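Local coordinates for protein diguanylate cyclase/phosphodiesterase (Caldicellulosiruptor saccharolyticus, PDB 3MTK) that probably breaks down the bacterial messenger cyclic di-GMP, the chain described here being the GGDEF domain of a longer multidomain protein, at residues Glu76-Ala80 with Ile90-Ser94; Leu42-Asp46 with Lys152-Leu156; Ile125-Gln129 with Arg142-Leu146. All coordinates share one frame; numbering follows the deposited sequence.

Interaction 1 of 3, residues Glu76-Ala80 with Ile90-Ser94; sequences EGNKA and IICKS
I90 packs against A80, with which it forms a non-hydrogen-bonded antiparallel pair (CA-CA 4.6 Å). Its CG1 stands beside the backbone N, and the chi2 of -68° swings the terminal carbon toward the partner strand: I90 CD1 meets A80 CB at 3.4 Å, tighter than ordinary van der Waals contact. The backbone of I90 also leans on the other strand, its CA lying 3.2 Å from K79 O in a CA-H...O contact. On the far side I90 touches L42, so the pair faces the domain core.

At I91 the two strands exchange backbone hydrogen bonds. I91 N donates to K79 O at 2.9 Å, and K79 N returns the bond to I91 O at 3.1 Å. The beta carbons of this pair lie alongside each other, but both side chains then lead off toward helix 18-30, I91 onto L21 and L25 and K79 onto W24. Strands 79-84 and 87-93 form the beta hairpin whose turn, in catalytic GGDEF domains, carries the signature motif; 79-84 is the outermost strand at this side of the sheet, and on its other flank 87-93 is bonded to strand 37-44.

C92 lies across from N78, which comes just before the strand and makes the approach. The N78 carboxamide reaches over to the neighbouring strand, with N78 OD1 3.4 Å from C92 CB, and both residues touch F100 of helix 97-108. Replacing N78 by an alanine removes the carboxamide and is likely to open a gap beside C92 and take away part of the packing on F100.

K93 comes next, and its CG lies 3.9 Å from N78 ND2, so the amide nitrogen rests beside the root of the lysine. From CG the lysine chain runs out extended.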
# COMPACT_ATOMS: atom_id res chain seq x y z
N GLU A 76 5.88 -11.32 7.29
CA GLU A 76 6.99 -10.73 8.04
C GLU A 76 8.19 -10.49 7.12
O GLU A 76 8.95 -9.55 7.34
CB GLU A 76 7.38 -11.64 9.20
CG GLU A 76 6.24 -11.94 10.16
CD GLU A 76 6.67 -12.77 11.35
OE1 GLU A 76 7.34 -13.81 11.14
OE2 GLU A 76 6.34 -12.39 12.49
N GLY A 77 8.34 -11.34 6.11
CA GLY A 77 9.43 -11.20 5.16
C GLY A 77 9.22 -10.03 4.21
O GLY A 77 10.10 -9.68 3.42
N ASN A 78 8.03 -9.43 4.28
CA ASN A 78 7.68 -8.29 3.45
C ASN A 78 7.44 -7.08 4.34
O ASN A 78 7.10 -7.22 5.51
CB ASN A 78 6.42 -8.60 2.64
CG ASN A 78 6.64 -9.69 1.61
OD1 ASN A 78 5.70 -10.31 1.13
ND2 ASN A 78 7.91 -9.93 1.27
N LYS A 79 7.61 -5.89 3.77
CA LYS A 79 7.44 -4.65 4.52
C LYS A 79 6.20 -3.88 4.10
O LYS A 79 5.83 -3.86 2.92
CB LYS A 79 8.67 -3.76 4.33
CG LYS A 79 9.94 -4.30 4.96
CD LYS A 79 9.83 -4.34 6.48
CE LYS A 79 9.68 -2.93 7.06
NZ LYS A 79 9.81 -2.89 8.55
N ALA A 80 5.57 -3.24 5.08
CA ALA A 80 4.37 -2.45 4.84
C ALA A 80 4.61 -1.04 5.37
O ALA A 80 5.14 -0.87 6.46
CB ALA A 80 3.19 -3.09 5.55
N ILE A 90 3.95 -1.47 -0.12
CA ILE A 90 4.49 -2.76 0.28
C ILE A 90 5.72 -3.11 -0.55
O ILE A 90 5.80 -2.80 -1.74
CB ILE A 90 3.49 -3.91 0.07
CG1 ILE A 90 2.17 -3.62 0.78
CG2 ILE A 90 4.10 -5.22 0.58
CD1 ILE A 90 2.26 -3.64 2.29
N ILE A 91 6.70 -3.73 0.11
CA ILE A 91 7.90 -4.19 -0.57
C ILE A 91 7.70 -5.69 -0.44
O ILE A 91 7.57 -6.19 0.67
CB ILE A 91 9.19 -3.86 0.18
CG1 ILE A 91 9.33 -2.35 0.38
CG2 ILE A 91 10.37 -4.43 -0.59
CD1 ILE A 91 9.47 -1.57 -0.88
N CYS A 92 7.67 -6.41 -1.56
CA CYS A 92 7.49 -7.85 -1.46
C CYS A 92 8.19 -8.64 -2.55
O CYS A 92 8.24 -8.22 -3.71
CB CYS A 92 6.01 -8.20 -1.48
SG CYS A 92 5.28 -8.09 -3.11
N LYS A 93 8.72 -9.79 -2.16
CA LYS A 93 9.39 -10.69 -3.09
C LYS A 93 8.32 -11.73 -3.39
O LYS A 93 7.75 -12.32 -2.47
CB LYS A 93 10.61 -11.33 -2.43
CG LYS A 93 10.31 -11.97 -1.08
CD LYS A 93 11.54 -12.58 -0.44
CE LYS A 93 11.19 -13.33 0.83
NZ LYS A 93 12.39 -13.92 1.48
N SER A 94 8.03 -11.95 -4.67
CA SER A 94 7.00 -12.93 -5.02
C SER A 94 7.11 -13.46 -6.44
O SER A 94 7.20 -12.70 -7.41
CB SER A 94 5.62 -12.32 -4.81
OG SER A 94 5.46 -11.87 -3.48

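Interaction 2 of 3, residues Leu42-Asp46 with Lys152-Leu156; sequences LEVRD and KEEGL
R45 and L156 bring the two backbones closest, with 7.8 Å between their CA atoms, so side chains make the contact. Residues 42-46 run off the end of strand 37-44 toward D46, the N-cap position of helix 47-54. Residues 152-156 contain the last turn of helix 137-154; the chain breaks out of it at G155, whose phi of 132° turns the backbone and delivers L156 beside R45.

The R45 guanidinium is sandwiched between aliphatic groups. K152 CD sits 3.8 Å above its plane, over the centre of the R45 group, while L156 CD2 lies over the opposite face at its NH1 end, 3.1 Å from R45 NH1, and also packs on R45 CG at 3.6 Å. Bends at chi2 and chi3, both -54°, fold the arginine back over the leucine and lay its flat end against the lysine chain.

The contact thus joins a central strand of the GGDEF-domain sheet to the C-terminal end of a helix packed on that sheet, at the margin of the domain. There K152 runs on past R45 to E43, the two side chains meeting at about a right angle. K152 NZ forms a salt bridge with the carboxylate, reaching E43 OE2 from the syn side at 3.3 Å and making a weak bond of the same length to E43 OE1. OE1 has a further, long and weak ion pair with R87. R45 NE and K152 NZ are like charges only 5.3 Å apart, a proximity that the E43 carboxylate probably offsets. N122 borders the site, touched by both R45 and L156.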
# COMPACT_ATOMS: atom_id res chain seq x y z
N LEU A 42 -1.08 0.89 -2.52
CA LEU A 42 -2.50 0.63 -2.32
C LEU A 42 -3.17 1.92 -1.88
O LEU A 42 -2.73 2.58 -0.93
CB LEU A 42 -2.77 -0.42 -1.24
CG LEU A 42 -2.36 -1.88 -1.38
CD1 LEU A 42 -0.88 -2.06 -1.02
CD2 LEU A 42 -3.21 -2.69 -0.41
N GLU A 43 -4.26 2.27 -2.56
CA GLU A 43 -4.98 3.48 -2.21
C GLU A 43 -6.38 3.15 -1.69
O GLU A 43 -7.12 2.38 -2.31
CB GLU A 43 -5.07 4.41 -3.42
CG GLU A 43 -5.74 5.74 -3.10
CD GLU A 43 -5.73 6.71 -4.27
OE1 GLU A 43 -4.79 6.63 -5.09
OE2 GLU A 43 -6.65 7.55 -4.36
N VAL A 44 -6.73 3.71 -0.55
CA VAL A 44 -8.06 3.50 0.03
C VAL A 44 -8.97 4.51 -0.66
O VAL A 44 -8.78 5.72 -0.53
CB VAL A 44 -8.06 3.77 1.54
CG1 VAL A 44 -9.37 3.32 2.13
CG2 VAL A 44 -6.90 3.06 2.20
N ARG A 45 -9.97 4.04 -1.40
CA ARG A 45 -10.85 4.96 -2.12
C ARG A 45 -11.89 5.70 -1.28
O ARG A 45 -12.35 5.21 -0.25
CB ARG A 45 -11.56 4.23 -3.26
CG ARG A 45 -10.64 3.53 -4.26
CD ARG A 45 -9.60 4.49 -4.82
NE ARG A 45 -10.20 5.68 -5.39
CZ ARG A 45 -10.79 5.74 -6.58
NH1 ARG A 45 -10.86 4.66 -7.35
NH2 ARG A 45 -11.32 6.88 -7.02
N ASP A 46 -12.23 6.90 -1.73
CA ASP A 46 -13.24 7.74 -1.11
C ASP A 46 -13.19 7.86 0.41
O ASP A 46 -14.22 7.88 1.07
CB ASP A 46 -14.61 7.27 -1.56
CG ASP A 46 -14.68 7.13 -3.07
OD1 ASP A 46 -14.43 8.13 -3.78
OD2 ASP A 46 -14.97 6.01 -3.55
N LYS A 152 -7.02 3.40 -11.38
CA LYS A 152 -8.23 4.10 -11.01
C LYS A 152 -9.06 4.48 -12.24
O LYS A 152 -10.28 4.57 -12.16
CB LYS A 152 -7.89 5.33 -10.17
CG LYS A 152 -7.24 4.96 -8.84
CD LYS A 152 -7.16 6.15 -7.88
CE LYS A 152 -6.29 7.27 -8.42
NZ LYS A 152 -6.19 8.40 -7.47
N GLU A 153 -8.40 4.70 -13.37
CA GLU A 153 -9.11 5.03 -14.60
C GLU A 153 -9.90 3.79 -14.99
O GLU A 153 -11.01 3.86 -15.50
CB GLU A 153 -8.15 5.35 -15.75
CG GLU A 153 -7.00 6.25 -15.42
CD GLU A 153 -6.16 6.57 -16.65
OE1 GLU A 153 -5.88 5.64 -17.43
OE2 GLU A 153 -5.79 7.75 -16.83
N GLU A 154 -9.27 2.64 -14.75
CA GLU A 154 -9.86 1.35 -15.07
C GLU A 154 -11.09 1.11 -14.19
O GLU A 154 -12.02 0.41 -14.59
CB GLU A 154 -8.83 0.25 -14.83
CG GLU A 154 -8.96 -0.93 -15.75
CD GLU A 154 -8.56 -0.59 -17.17
OE1 GLU A 154 -7.37 -0.25 -17.38
OE2 GLU A 154 -9.42 -0.65 -18.07
N GLY A 155 -11.09 1.68 -13.00
CA GLY A 155 -12.22 1.51 -12.10
C GLY A 155 -11.82 1.13 -10.69
O GLY A 155 -10.64 0.91 -10.41
N LEU A 156 -12.80 1.06 -9.80
CA LEU A 156 -12.55 0.69 -8.42
C LEU A 156 -12.08 -0.76 -8.31
O LEU A 156 -12.48 -1.61 -9.10
CB LEU A 156 -13.83 0.85 -7.58
CG LEU A 156 -14.40 2.24 -7.33
CD1 LEU A 156 -15.71 2.09 -6.55
CD2 LEU A 156 -13.42 3.09 -6.53

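Interaction 3 of 3, residues Ile125-Gln129 with Arg142-Leu146; sequences IGAAQ and RRCDL
The R143 guanidinium approaches the backbone carbonyl of Q129 obliquely, its NH1 4.2 Å from Q129 O. A second flat group, the peptide joining A127 to A128, has C144 SG over one face: the sulfur lies 3.8 Å from A127 C and 3.6 Å from A128 N. G126 O stands equally near the same sulfur. The C144 chi1 of -107° lies away from the staggered positions and places SG against this run of strand backbone.

A128 CB points at the helix and is received between two of its residues, 3.8 Å from C144 SG and 4.0 Å from R143 CD. R143 has its CG opposite the backbone N, which carries the aliphatic part past the alanine methyl before the chain bends toward Q129. G126 lets the helix come close, since a beta carbon at this position would run into C144 O. The axes of strand segment 125-129 and helix segment 142-146 accordingly approach to 6.4 Å, at 140° between their directions, and no hydrogen bond crosses the contact.

Strand 123-129 and helix 137-154 are the first two elements of a beta-alpha-beta crossover in the GGDEF-domain sheet, completed by the parallel strand 159-163. The helix covers one face of the sheet, where C144 also touches F41 and R143 reaches F162. On the other face I125 and A127 pack against helix 97-108, placing strand 123-129 between two helical layers and between its sheet neighbours 37-44 and 159-163.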
# COMPACT_ATOMS: atom_id res chain seq x y z
N ILE A 125 -4.77 -0.63 -6.71
CA ILE A 125 -3.39 -1.01 -6.51
C ILE A 125 -2.49 -0.79 -7.71
O ILE A 125 -2.83 -1.17 -8.83
CB ILE A 125 -3.31 -2.49 -6.08
CG1 ILE A 125 -3.76 -2.61 -4.62
CG2 ILE A 125 -1.90 -3.02 -6.25
CD1 ILE A 125 -3.80 -4.05 -4.10
N GLY A 126 -1.36 -0.15 -7.46
CA GLY A 126 -0.38 0.10 -8.50
C GLY A 126 0.88 -0.61 -8.04
O GLY A 126 1.31 -0.44 -6.89
N ALA A 127 1.48 -1.42 -8.91
CA ALA A 127 2.69 -2.14 -8.53
C ALA A 127 3.81 -2.02 -9.56
O ALA A 127 3.55 -1.77 -10.74
CB ALA A 127 2.35 -3.62 -8.30
N ALA A 128 5.05 -2.19 -9.12
CA ALA A 128 6.18 -2.08 -10.03
C ALA A 128 7.37 -2.98 -9.66
O ALA A 128 7.77 -3.04 -8.49
CB ALA A 128 6.62 -0.63 -10.13
N GLN A 129 7.91 -3.67 -10.66
CA GLN A 129 9.06 -4.55 -10.49
C GLN A 129 10.25 -3.73 -10.01
O GLN A 129 10.72 -2.84 -10.72
CB GLN A 129 9.41 -5.18 -11.84
CG GLN A 129 10.55 -6.19 -11.82
CD GLN A 129 10.06 -7.61 -11.71
OE1 GLN A 129 9.20 -8.05 -12.49
NE2 GLN A 129 10.59 -8.35 -10.75
N ARG A 142 7.63 6.78 -8.49
CA ARG A 142 6.91 7.48 -9.54
C ARG A 142 6.23 6.43 -10.40
O ARG A 142 5.05 6.54 -10.72
CB ARG A 142 7.88 8.30 -10.38
CG ARG A 142 8.42 9.51 -9.67
CD ARG A 142 9.42 10.26 -10.53
NE ARG A 142 9.64 11.61 -10.02
CZ ARG A 142 10.56 12.44 -10.47
NH1 ARG A 142 11.37 12.07 -11.45
NH2 ARG A 142 10.67 13.66 -9.95
N ARG A 143 6.97 5.38 -10.75
CA ARG A 143 6.40 4.34 -11.58
C ARG A 143 5.18 3.67 -10.96
O ARG A 143 4.23 3.33 -11.67
CB ARG A 143 7.44 3.28 -11.88
CG ARG A 143 6.96 2.29 -12.92
CD ARG A 143 8.09 1.39 -13.30
NE ARG A 143 9.27 2.16 -13.65
CZ ARG A 143 10.49 1.65 -13.69
NH1 ARG A 143 10.68 0.37 -13.40
NH2 ARG A 143 11.52 2.42 -14.03
N CYS A 144 5.21 3.48 -9.65
CA CYS A 144 4.09 2.86 -8.96
C CYS A 144 2.91 3.80 -9.01
O CYS A 144 1.77 3.39 -9.21
CB CYS A 144 4.43 2.59 -7.50
SG CYS A 144 4.68 0.86 -7.19
N ASP A 145 3.21 5.07 -8.81
CA ASP A 145 2.20 6.10 -8.81
C ASP A 145 1.43 6.07 -10.13
O ASP A 145 0.21 6.16 -10.13
CB ASP A 145 2.86 7.46 -8.60
CG ASP A 145 1.85 8.56 -8.37
OD1 ASP A 145 1.14 8.49 -7.35
OD2 ASP A 145 1.76 9.48 -9.21
N LEU A 146 2.15 5.93 -11.24
CA LEU A 146 1.52 5.91 -12.57
C LEU A 146 0.56 4.73 -12.69
O LEU A 146 -0.55 4.86 -13.19
CB LEU A 146 2.58 5.83 -13.67
CG LEU A 146 2.50 6.80 -14.86
CD1 LEU A 146 3.58 6.41 -15.88
CD2 LEU A 146 1.12 6.77 -15.52

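How the interactions relate
From the N terminus, strand 37-44 opens interaction 2 at residues 42-46, a loop that does not close until residues 152-156, more than a hundred residues later. Within it, interaction 1 closes the short hairpin from 76-80 to 90-94. The chain then passes through helix 97-108 before interaction 3 joins 125-129 to 142-146, also inside the long loop and in series with interaction 1; none cross. Interaction 2 touches both others through L42, whose CD1 lies 3.9 Å from I90 CG1 and whose CG lies 3.6 Å from I125 CG1. Together they link the outer hairpin, the middle strands and helix 137-154, which interactions 2 and 3 share.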